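Local structure of intergenic-region protein (2WJ9) at residues I50-D53 with E54-I57. The protein is an ArdB antirestriction protein of Escherichia coli that probably inhibits the restriction enzymes with which bacteria attack incoming DNA. Sequence-based numbering, arbitrary orientation.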
loop_
_atom_site.group_PDB
_atom_site.type_symbol
_atom_site.label_atom_id
_atom_site.label_comp_id
_atom_site.label_asym_id
_atom_site.label_seq_id
_atom_site.Cartn_x
_atom_site.Cartn_y
_atom_site.Cartn_z
ATOM N N ILE B 50 15.036 -13.005 -6.854
ATOM C CA ILE B 50 16.252 -12.904 -6.041
ATOM C C ILE B 50 17.180 -11.833 -6.630
ATOM O O ILE B 50 17.217 -11.629 -7.855
ATOM C CB ILE B 50 16.964 -14.277 -5.878
ATOM C CG1 ILE B 50 18.022 -14.212 -4.776
ATOM C CG2 ILE B 50 17.581 -14.744 -7.187
ATOM C CD1 ILE B 50 18.541 -15.587 -4.353
ATOM N N VAL B 51 17.877 -11.116 -5.749
ATOM C CA VAL B 51 18.853 -10.108 -6.157
ATOM C C VAL B 51 20.181 -10.818 -6.467
ATOM O O VAL B 51 20.673 -11.578 -5.645
ATOM C CB VAL B 51 19.061 -9.040 -5.051
ATOM C CG1 VAL B 51 20.127 -8.026 -5.469
ATOM C CG2 VAL B 51 17.738 -8.331 -4.725
ATOM N N PRO B 52 20.745 -10.610 -7.670
ATOM C CA PRO B 52 22.047 -11.229 -7.998
ATOM C C PRO B 52 23.167 -10.873 -7.023
ATOM O O PRO B 52 23.184 -9.767 -6.484
ATOM C CB PRO B 52 22.365 -10.663 -9.384
ATOM C CG PRO B 52 21.056 -10.293 -9.960
ATOM C CD PRO B 52 20.205 -9.845 -8.808
ATOM N N ASP B 53 24.099 -11.802 -6.813
ATOM C CA ASP B 53 25.227 -11.566 -5.900
ATOM C C ASP B 53 25.957 -10.267 -6.251
ATOM O O ASP B 53 26.387 -9.528 -5.362
ATOM C CB ASP B 53 26.196 -12.754 -5.899
ATOM C CG ASP B 53 25.707 -13.919 -5.038
ATOM O OD1 ASP B 53 24.755 -13.740 -4.245
ATOM O OD2 ASP B 53 26.285 -15.019 -5.161
ATOM N N GLU B 54 26.048 -9.995 -7.551
ATOM C CA GLU B 54 26.684 -8.791 -8.099
ATOM C C GLU B 54 26.090 -7.501 -7.523
ATOM O O GLU B 54 26.821 -6.555 -7.214
ATOM C CB GLU B 54 26.515 -8.758 -9.629
ATOM C CG GLU B 54 27.000 -10.005 -10.376
ATOM C CD GLU B 54 26.248 -10.251 -11.688
ATOM O OE1 GLU B 54 24.999 -10.333 -11.660
ATOM O OE2 GLU B 54 26.912 -10.384 -12.743
ATOM N N GLN B 55 24.763 -7.476 -7.389
ATOM C CA GLN B 55 24.019 -6.271 -6.992
ATOM C C GLN B 55 23.636 -6.229 -5.516
ATOM O O GLN B 55 22.976 -5.283 -5.082
ATOM C CB GLN B 55 22.741 -6.154 -7.822
ATOM C CG GLN B 55 22.963 -6.153 -9.319
ATOM C CD GLN B 55 21.659 -6.146 -10.100
ATOM O OE1 GLN B 55 20.570 -6.181 -9.521
ATOM N NE2 GLN B 55 21.765 -6.103 -11.422
ATOM N N ARG B 56 24.040 -7.239 -4.751
ATOM C CA ARG B 56 23.661 -7.323 -3.337
ATOM C C ARG B 56 24.026 -6.070 -2.559
ATOM O O ARG B 56 23.208 -5.525 -1.818
ATOM C CB ARG B 56 24.335 -8.515 -2.660
ATOM C CG ARG B 56 23.629 -9.830 -2.856
ATOM C CD ARG B 56 24.107 -10.873 -1.842
ATOM N NE ARG B 56 23.637 -10.574 -0.488
ATOM C CZ ARG B 56 22.815 -11.332 0.238
ATOM N NH1 ARG B 56 22.349 -12.488 -0.226
ATOM N NH2 ARG B 56 22.465 -10.933 1.465
ATOM N N ILE B 57 25.261 -5.614 -2.728
ATOM C CA ILE B 57 25.773 -4.524 -1.907
ATOM C C ILE B 57 25.050 -3.186 -2.146
ATOM O O ILE B 57 25.002 -2.342 -1.248
ATOM C CB ILE B 57 27.304 -4.365 -2.066
ATOM C CG1 ILE B 57 27.858 -3.406 -1.002
ATOM C CG2 ILE B 57 27.657 -3.915 -3.483
ATOM C CD1 ILE B 57 27.345 -3.676 0.407
HETATM O O HOH W 1 27.500 -7.507 -3.624
HETATM O O HOH W 2 24.303 -14.513 -1.725
#
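Two consecutive, overlapping beta-turns in the connection between strand 48-50 and helix 59-64 bring Pro52 alongside Gln55, the first closed by Gln55 N donating to Pro52 O at 2.9 Å, with Asp53 and Glu54 at its corners. The N-H reaches the oxygen bent, at 138°, and lies above the carbonyl plane, as suits an i to i+3 bond closing a turn. Proline fits the first position: it needs no N-H there, its ring restricts phi, and its carbonyl accepts the turn bond. That ring lies side by side with the Gln55 side chain, CD 3.8 Å from Gln55 OE1. On the ring's CB comes Glu54, whose OE1 approaches to 3.5 Å, a polar group suited to the surface.

Val51 is the buried member. Its CG1, anti to the backbone N (chi1 178°), lies beside the carbonyl carbon and so turns in against Gln55, 3.9 Å from Gln55 C, while the residue also packs on Leu95 of strand 93-98 and shares a backbone hydrogen bond with it, tying the turn to the sheet.

In the second turn a weak bond runs from Arg56 N to Asp53 O at 3.3 Å. A water bridges this oxygen to Ile57 N, 4.9 Å from Asp53 O and too far for a direct bond. The Asp53 and Arg56 side chains run the same way, carboxylate and guanidinium planes 48° apart, but Asp53 OD1 and Arg56 NH1, 4.8 Å apart, make no direct salt bridge. A short acid and a long, flexible arginine suit an exposed turn where water can join them, and their opposite charges may still attract. Another water donates to Asp53 OD1 and accepts a weak bond from Arg56 NH1, while the aliphatic Arg56 CD rests 3.8 Å from that same OD1.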